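Local coordinates for rhodopsin (Todarodes pacificus, PDB 2Z73), which absorbs light through bound 11-cis retinal, whose isomerisation to all-trans changes the receptor's conformation and activates a G-protein pathway leading to phospholipase C in squid vision, at residues Arg323-Ile326 and Ser327-Phe330; Ser199-Leu202 and Cys203-Leu207; Ala127-Ser130 and Ile131-Asn135. All coordinates share one frame; numbering follows the deposited sequence.

Contact 1 (Arg323-Ile326 and Ser327-Phe330)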
loop_
_atom_site.group_PDB
_atom_site.type_symbol
_atom_site.label_atom_id
_atom_site.label_comp_id
_atom_site.label_asym_id
_atom_site.label_seq_id
_atom_site.Cartn_x
_atom_site.Cartn_y
_atom_site.Cartn_z
ATOM N N ARG A 323 -18.603 -0.220 -3.698
ATOM C CA ARG A 323 -19.596 -0.519 -2.677
ATOM C C ARG A 323 -20.839 -1.104 -3.325
ATOM O O ARG A 323 -21.545 -1.922 -2.728
ATOM C CB ARG A 323 -19.964 0.756 -1.905
ATOM C CG ARG A 323 -18.966 1.135 -0.823
ATOM C CD ARG A 323 -19.236 2.527 -0.292
ATOM N NE ARG A 323 -20.606 2.710 0.190
ATOM C CZ ARG A 323 -21.084 2.226 1.334
ATOM N NH1 ARG A 323 -20.307 1.516 2.146
ATOM N NH2 ARG A 323 -22.343 2.462 1.672
ATOM N N GLU A 324 -21.104 -0.680 -4.552
ATOM C CA GLU A 324 -22.264 -1.164 -5.290
ATOM C C GLU A 324 -22.054 -2.666 -5.463
ATOM O O GLU A 324 -22.821 -3.488 -4.962
ATOM C CB GLU A 324 -22.315 -0.469 -6.655
ATOM C CG GLU A 324 -23.688 -0.316 -7.275
ATOM C CD GLU A 324 -23.604 0.098 -8.735
ATOM O OE1 GLU A 324 -24.637 0.501 -9.310
ATOM O OE2 GLU A 324 -22.492 0.009 -9.311
ATOM N N ALA A 325 -20.980 -3.009 -6.160
ATOM C CA ALA A 325 -20.622 -4.396 -6.419
ATOM C C ALA A 325 -20.700 -5.275 -5.172
ATOM O O ALA A 325 -21.226 -6.382 -5.219
ATOM C CB ALA A 325 -19.209 -4.455 -7.022
ATOM N N ILE A 326 -20.173 -4.797 -4.057
ATOM C CA ILE A 326 -20.217 -5.601 -2.843
ATOM C C ILE A 326 -21.660 -5.924 -2.485
ATOM O O ILE A 326 -22.008 -7.079 -2.254
ATOM C CB ILE A 326 -19.525 -4.877 -1.645
ATOM C CG1 ILE A 326 -18.038 -4.689 -1.940
ATOM C CG2 ILE A 326 -19.665 -5.708 -0.369
ATOM C CD1 ILE A 326 -17.259 -4.123 -0.780
ATOM N N SER A 327 -22.502 -4.897 -2.458
ATOM C CA SER A 327 -23.913 -5.077 -2.114
ATOM C C SER A 327 -24.576 -6.120 -3.006
ATOM O O SER A 327 -25.513 -6.804 -2.590
ATOM C CB SER A 327 -24.658 -3.746 -2.242
ATOM O OG SER A 327 -24.751 -3.338 -3.594
ATOM N N GLN A 328 -24.068 -6.233 -4.230
ATOM C CA GLN A 328 -24.586 -7.174 -5.221
ATOM C C GLN A 328 -23.950 -8.563 -5.175
ATOM O O GLN A 328 -24.466 -9.486 -5.793
ATOM C CB GLN A 328 -24.398 -6.602 -6.632
ATOM C CG GLN A 328 -25.331 -5.457 -6.996
ATOM C CD GLN A 328 -24.780 -4.588 -8.115
ATOM O OE1 GLN A 328 -25.537 -4.039 -8.908
ATOM N NE2 GLN A 328 -23.457 -4.442 -8.171
ATOM N N THR A 329 -22.839 -8.730 -4.463
ATOM C CA THR A 329 -22.202 -10.044 -4.420
ATOM C C THR A 329 -21.898 -10.584 -3.012
ATOM O O THR A 329 -22.114 -11.762 -2.738
ATOM C CB THR A 329 -20.913 -10.041 -5.274
ATOM O OG1 THR A 329 -19.852 -9.403 -4.560
ATOM C CG2 THR A 329 -21.144 -9.273 -6.559
ATOM N N PHE A 330 -21.395 -9.734 -2.125
ATOM C CA PHE A 330 -21.082 -10.142 -0.757
ATOM C C PHE A 330 -21.705 -9.130 0.207
ATOM O O PHE A 330 -21.072 -8.681 1.167
ATOM C CB PHE A 330 -19.560 -10.201 -0.558
ATOM C CG PHE A 330 -18.872 -11.178 -1.464
ATOM C CD1 PHE A 330 -19.054 -12.548 -1.298
ATOM C CD2 PHE A 330 -18.073 -10.729 -2.508
ATOM C CE1 PHE A 330 -18.449 -13.460 -2.163
ATOM C CE2 PHE A 330 -17.464 -11.630 -3.381
ATOM C CZ PHE A 330 -17.654 -13.001 -3.208
#
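Arg323 and Ser327 join successive turns of helix 320-329, the short cytoplasmic helix 8 of rhodopsin-family receptors: Ser327 N donates to Arg323 O at 3.1 Å, almost straight at 168°. The arginine's guanidinium turns elsewhere, to the carboxylate of Glu343 and the carbonyl oxygens of Ser316 and Cys337, work for which its several N-H groups suit it. Glu324 O accepts Gln328 N at 3.1 Å. Ser327 also folds its hydroxyl back onto that oxygen, OG lying between its own N and carbonyl carbon (chi1 69°), although the modelled length is doubtfully short. Gln328 brings NE2 back to 3.3 Å from Ala325 CA, while the small methyl of Ala325 fits against Leu58 of helix 31-61. Thr329 sets CG2 3.2 Å from Ala325 O, to which its OG1 adds a weak bond. Ile326 O takes two donors: Phe330 N in the carbonyl plane at 2.7 Å and Thr329 N at 2.9 Å, well above that plane. The branched Ile326 side chain packs on Leu58 and Leu334, near a bound docosane. The chemistry is amphipathic: serine and threonine hydroxyls lie near main-chain carbonyls, the threonine bond weak and the serine one doubtful, whereas alanine and isoleucine form an apolar flank.

Contact 2 (Ser199-Leu202 and Cys203-Leu207). With RET (retinal), chain D.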
loop_
_atom_site.group_PDB
_atom_site.type_symbol
_atom_site.label_atom_id
_atom_site.label_comp_id
_atom_site.label_asym_id
_atom_site.label_seq_id
_atom_site.Cartn_x
_atom_site.Cartn_y
_atom_site.Cartn_z
ATOM N N SER A 199 24.743 1.397 2.302
ATOM C CA SER A 199 24.387 1.902 0.974
ATOM C C SER A 199 23.049 1.314 0.541
ATOM O O SER A 199 22.207 2.012 -0.037
ATOM C CB SER A 199 25.472 1.550 -0.056
ATOM O OG SER A 199 25.787 0.170 -0.047
ATOM N N ASN A 200 22.850 0.032 0.825
ATOM C CA ASN A 200 21.602 -0.621 0.470
ATOM C C ASN A 200 20.456 -0.002 1.262
ATOM O O ASN A 200 19.362 0.180 0.735
ATOM C CB ASN A 200 21.682 -2.120 0.737
ATOM C CG ASN A 200 20.457 -2.858 0.240
ATOM O OD1 ASN A 200 19.673 -3.385 1.028
ATOM N ND2 ASN A 200 20.285 -2.895 -1.078
ATOM N N ILE A 201 20.700 0.324 2.527
ATOM C CA ILE A 201 19.659 0.960 3.333
ATOM C C ILE A 201 19.342 2.317 2.720
ATOM O O ILE A 201 18.184 2.642 2.465
ATOM C CB ILE A 201 20.105 1.192 4.789
ATOM C CG1 ILE A 201 20.208 -0.141 5.522
ATOM C CG2 ILE A 201 19.126 2.120 5.481
ATOM C CD1 ILE A 201 20.627 -0.022 6.953
ATOM N N LEU A 202 20.378 3.115 2.479
ATOM C CA LEU A 202 20.177 4.437 1.899
ATOM C C LEU A 202 19.419 4.337 0.579
ATOM O O LEU A 202 18.598 5.199 0.249
ATOM C CB LEU A 202 21.525 5.131 1.690
ATOM C CG LEU A 202 22.273 5.412 2.996
ATOM C CD1 LEU A 202 23.646 5.957 2.684
ATOM C CD2 LEU A 202 21.477 6.390 3.852
ATOM N N CYS A 203 19.695 3.277 -0.174
ATOM C CA CYS A 203 19.024 3.060 -1.445
ATOM C C CYS A 203 17.550 2.720 -1.227
ATOM O O CYS A 203 16.673 3.211 -1.950
ATOM C CB CYS A 203 19.699 1.928 -2.213
ATOM S SG CYS A 203 21.138 2.428 -3.157
ATOM N N MET A 204 17.287 1.869 -0.236
ATOM C CA MET A 204 15.927 1.469 0.072
ATOM C C MET A 204 15.098 2.685 0.433
ATOM O O MET A 204 14.051 2.940 -0.172
ATOM C CB MET A 204 15.897 0.468 1.229
ATOM C CG MET A 204 16.099 -0.980 0.802
ATOM S SD MET A 204 15.936 -2.126 2.159
ATOM C CE MET A 204 16.155 -3.675 1.309
ATOM N N PHE A 205 15.575 3.438 1.418
ATOM C CA PHE A 205 14.888 4.634 1.876
ATOM C C PHE A 205 14.709 5.703 0.805
ATOM O O PHE A 205 13.628 6.256 0.641
ATOM C CB PHE A 205 15.649 5.227 3.054
ATOM C CG PHE A 205 15.270 4.635 4.376
ATOM C CD1 PHE A 205 14.235 5.182 5.120
ATOM C CD2 PHE A 205 15.924 3.524 4.867
ATOM C CE1 PHE A 205 13.858 4.628 6.333
ATOM C CE2 PHE A 205 15.553 2.967 6.076
ATOM C CZ PHE A 205 14.514 3.523 6.812
ATOM N N ILE A 206 15.771 5.999 0.072
ATOM C CA ILE A 206 15.699 7.030 -0.954
ATOM C C ILE A 206 15.018 6.567 -2.243
ATOM O O ILE A 206 14.068 7.198 -2.703
ATOM C CB ILE A 206 17.114 7.582 -1.242
ATOM C CG1 ILE A 206 17.694 8.144 0.057
ATOM C CG2 ILE A 206 17.054 8.684 -2.275
ATOM C CD1 ILE A 206 19.190 8.350 0.043
ATOM N N LEU A 207 15.484 5.464 -2.820
ATOM C CA LEU A 207 14.882 4.973 -4.058
ATOM C C LEU A 207 13.538 4.280 -3.849
ATOM O O LEU A 207 12.575 4.538 -4.565
ATOM C CB LEU A 207 15.834 4.020 -4.782
ATOM C CG LEU A 207 17.085 4.629 -5.424
ATOM C CD1 LEU A 207 16.685 5.820 -6.289
ATOM C CD2 LEU A 207 18.064 5.056 -4.344
HETATM C C1 RET D . 11.474 1.424 4.489
HETATM C C2 RET D . 10.727 2.773 4.688
HETATM C C3 RET D . 9.210 2.694 4.668
HETATM C C4 RET D . 8.670 1.944 3.438
HETATM C C5 RET D . 9.390 0.618 3.187
HETATM C C6 RET D . 10.654 0.358 3.654
HETATM C C7 RET D . 11.355 -0.971 3.411
HETATM C C8 RET D . 11.004 -2.184 4.025
HETATM C C9 RET D . 11.510 -3.554 3.861
HETATM C C10 RET D . 10.874 -4.442 4.635
HETATM C C11 RET D . 11.002 -5.880 4.743
HETATM C C12 RET D . 10.311 -6.726 5.565
HETATM C C13 RET D . 9.319 -6.545 6.696
HETATM C C14 RET D . 8.730 -7.637 7.270
HETATM C C15 RET D . 7.774 -7.548 8.380
HETATM C C16 RET D . 12.827 1.694 3.829
HETATM C C17 RET D . 11.802 0.911 5.929
HETATM C C18 RET D . 8.506 -0.301 2.384
HETATM C C19 RET D . 12.612 -3.859 2.866
HETATM C C20 RET D . 9.032 -5.095 7.144
#
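Ile201 and Phe205 sit one turn apart on the fifth transmembrane helix of the rhodopsin seven-helix fold, where Phe205, with Met204, lines the retinal pocket and Ile201 backs the phenyl ring. Ile201 and Phe205 run side by side in the same direction, and the isoleucine's CG2 branch touches the ring at CD2, 3.5 Å away. A methyl of the retinal ring, C16, lies over the centre of one Phe205 face, 3.6 Å above the plane, a CH-pi arrangement that a flat, uncharged phenyl serves well; the same side chain also reaches Ala278 and Leu282 of helix 246-286. Replaced by an alanine, Phe205 would probably leave C16 without its aromatic floor and Ile201 CG2 without this partner, opening a gap beside the retinal ring. Farther along the polyene, Met204 brings its flexible, polarisable thioether to the chromophore, SD standing 3.8 Å from C19. Toward the surface, Leu202 and Ile206 meet more loosely, CB to CD1 at 4.3 Å, with Leu202 also touching Phe286.

The polar contacts are mostly those of the helix itself. Cys203 N, Met204 N, Phe205 N and Ile206 N each donate to the carbonyl four residues earlier, and the straightest, Phe205 N to Ile201 O at 2.9 Å, makes an angle of 172°. That same Ile201 oxygen lies at the edge of the Phe205 ring, in its plane, 3.4 Å from CD2. Ser199 uses its hydroxyl elsewhere, bonding to the carbonyls of Thr196 and Ser195 and to Trp174 NE1. Asn200, with CG swung anti to its backbone N (chi1 -174°), crosses Met204 obliquely and places OD1 3.5 Å from the terminal methyl CE.

Contact 3 (Ala127-Ser130 and Ile131-Asn135). With BOG (octyl beta-D-glucopyranoside), chain C.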
loop_
_atom_site.group_PDB
_atom_site.type_symbol
_atom_site.label_atom_id
_atom_site.label_comp_id
_atom_site.label_asym_id
_atom_site.label_seq_id
_atom_site.Cartn_x
_atom_site.Cartn_y
_atom_site.Cartn_z
ATOM N N ALA A 127 1.847 5.630 -6.522
ATOM C CA ALA A 127 2.453 6.699 -7.304
ATOM C C ALA A 127 1.805 6.721 -8.696
ATOM O O ALA A 127 1.381 7.777 -9.172
ATOM C CB ALA A 127 3.956 6.477 -7.423
ATOM N N MET A 128 1.727 5.556 -9.343
ATOM C CA MET A 128 1.118 5.460 -10.665
ATOM C C MET A 128 -0.333 5.921 -10.602
ATOM O O MET A 128 -0.874 6.469 -11.572
ATOM C CB MET A 128 1.144 4.021 -11.180
ATOM C CG MET A 128 2.521 3.428 -11.313
ATOM S SD MET A 128 3.612 4.516 -12.235
ATOM C CE MET A 128 5.041 4.484 -11.173
ATOM N N ILE A 129 -0.975 5.686 -9.461
ATOM C CA ILE A 129 -2.357 6.086 -9.305
ATOM C C ILE A 129 -2.430 7.594 -9.149
ATOM O O ILE A 129 -3.363 8.231 -9.640
ATOM C CB ILE A 129 -3.007 5.436 -8.077
ATOM C CG1 ILE A 129 -3.032 3.916 -8.243
ATOM C CG2 ILE A 129 -4.430 5.972 -7.904
ATOM C CD1 ILE A 129 -3.573 3.165 -7.028
ATOM N N SER A 130 -1.441 8.164 -8.471
ATOM C CA SER A 130 -1.399 9.603 -8.252
ATOM C C SER A 130 -1.154 10.317 -9.577
ATOM O O SER A 130 -1.542 11.475 -9.752
ATOM C CB SER A 130 -0.287 9.964 -7.267
ATOM O OG SER A 130 0.987 9.762 -7.851
ATOM N N ILE A 131 -0.508 9.619 -10.506
ATOM C CA ILE A 131 -0.216 10.182 -11.813
ATOM C C ILE A 131 -1.486 10.229 -12.646
ATOM O O ILE A 131 -1.772 11.222 -13.324
ATOM C CB ILE A 131 0.835 9.347 -12.538
ATOM C CG1 ILE A 131 2.149 9.398 -11.758
ATOM C CG2 ILE A 131 1.026 9.854 -13.939
ATOM C CD1 ILE A 131 3.262 8.598 -12.382
ATOM N N ASP A 132 -2.248 9.142 -12.598
ATOM C CA ASP A 132 -3.503 9.070 -13.334
ATOM C C ASP A 132 -4.399 10.187 -12.829
ATOM O O ASP A 132 -5.042 10.874 -13.616
ATOM C CB ASP A 132 -4.172 7.716 -13.114
ATOM C CG ASP A 132 -5.595 7.690 -13.604
ATOM O OD1 ASP A 132 -6.512 7.696 -12.766
ATOM O OD2 ASP A 132 -5.791 7.670 -14.828
ATOM N N ARG A 133 -4.432 10.359 -11.511
ATOM C CA ARG A 133 -5.245 11.401 -10.903
ATOM C C ARG A 133 -4.853 12.775 -11.451
ATOM O O ARG A 133 -5.714 13.603 -11.751
ATOM C CB ARG A 133 -5.093 11.374 -9.385
ATOM C CG ARG A 133 -5.737 10.172 -8.701
ATOM C CD ARG A 133 -7.228 10.060 -8.995
ATOM N NE ARG A 133 -7.472 9.560 -10.349
ATOM C CZ ARG A 133 -8.655 9.555 -10.961
ATOM N NH1 ARG A 133 -9.741 10.025 -10.355
ATOM N NH2 ARG A 133 -8.750 9.084 -12.191
ATOM N N TYR A 134 -3.553 13.008 -11.589
ATOM C CA TYR A 134 -3.062 14.272 -12.117
ATOM C C TYR A 134 -3.471 14.493 -13.570
ATOM O O TYR A 134 -3.703 15.627 -13.977
ATOM C CB TYR A 134 -1.537 14.340 -12.014
ATOM C CG TYR A 134 -0.919 15.410 -12.889
ATOM C CD1 TYR A 134 -0.180 15.076 -14.025
ATOM C CD2 TYR A 134 -1.080 16.759 -12.585
ATOM C CE1 TYR A 134 0.382 16.061 -14.831
ATOM C CE2 TYR A 134 -0.527 17.747 -13.380
ATOM C CZ TYR A 134 0.203 17.393 -14.501
ATOM O OH TYR A 134 0.746 18.382 -15.293
ATOM N N ASN A 135 -3.545 13.420 -14.354
ATOM C CA ASN A 135 -3.926 13.546 -15.760
ATOM C C ASN A 135 -5.421 13.804 -15.953
ATOM O O ASN A 135 -5.831 14.440 -16.922
ATOM C CB ASN A 135 -3.538 12.294 -16.547
ATOM C CG ASN A 135 -2.084 12.290 -16.959
ATOM O OD1 ASN A 135 -1.591 13.261 -17.533
ATOM N ND2 ASN A 135 -1.389 11.189 -16.681
HETATM C C1 BOG C . -13.020 6.044 -13.637
HETATM O O1 BOG C . -11.989 6.446 -12.841
HETATM C C2 BOG C . -14.197 6.558 -12.848
HETATM O O2 BOG C . -14.299 5.967 -11.496
HETATM C C3 BOG C . -15.307 6.150 -13.707
HETATM O O3 BOG C . -16.393 6.632 -13.003
HETATM C C4 BOG C . -15.145 6.795 -15.144
HETATM O O4 BOG C . -16.201 6.415 -15.969
HETATM C C5 BOG C . -13.975 6.272 -15.864
HETATM O O5 BOG C . -12.909 6.668 -15.008
HETATM C C6 BOG C . -13.800 6.927 -17.299
HETATM O O6 BOG C . -12.576 6.324 -17.983
HETATM C "C1'" BOG C . -11.159 5.322 -12.931
HETATM C "C2'" BOG C . -9.925 5.850 -12.395
HETATM C "C3'" BOG C . -9.644 4.903 -11.280
HETATM C "C4'" BOG C . -9.095 5.789 -10.314
HETATM C "C5'" BOG C . -8.473 4.885 -9.317
HETATM C "C6'" BOG C . -8.557 5.681 -8.133
HETATM C "C7'" BOG C . -8.008 4.756 -7.125
HETATM C "C8'" BOG C . -8.655 5.220 -5.940
#
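Ile131 holds CG1 anti to its carbonyl carbon (chi1 -64°), which carries the branch back to 3.1 Å from Ala127 O and sends CD1 alongside Met128. That methionine bends at chi2 and chi3, and its SD lies 4.1 Å from Ile131 CD1; both are apolar and pack on Met155 of helix 149-167. Arg133 bends at the same two torsions, which brings its guanidinium beside the Asp132 carboxylate. Four i to i+4 bonds tie the turns, among them Arg133 N to Ile129 O at 3.0 Å, and Arg133 CG passes 3.2 Å from the same oxygen. Asp132, Arg133 and Tyr134 form the DRY motif at the cytoplasmic end of the third transmembrane helix. Arg133 NH2 bonds Asp132 OD1 on its syn side at 2.7 Å, in a salt bridge 31° out of the carboxylate plane, while NE adds a weak bond. Over one guanidinium face runs a detergent's octyl tail, its C4' 3.8 Å above the plane. NH1 turns to Glu256 of helix 246-286, the family's ionic lock. With a carboxylate on each of two partners, the buried arginine charge is probably stabilised, and it joins the third helix to the sixth.

Overall arrangement
Contact 3 is buried, whereas contacts 1 and 2 are partly so, and each is local to one helix, contact 1 running off its end. Contacts 1 and 2 stand on opposite sides of the chain's centre, their own centres about 41 Å apart; contact 3 is about 24 Å from contact 2 and 26 Å from contact 1, centre to centre. Helix 246-286 borders both transmembrane contacts, meeting contact 2 mainly through apolar groups beside the chromophore and contact 3 through a salt bridge at the cytoplasmic end. Helix 195-224, which carries contact 2, also packs on contact 3. Contact 1 instead rests on helix 31-61, with hydroxyls turned toward its own backbone and a docosane beside its apolar flank.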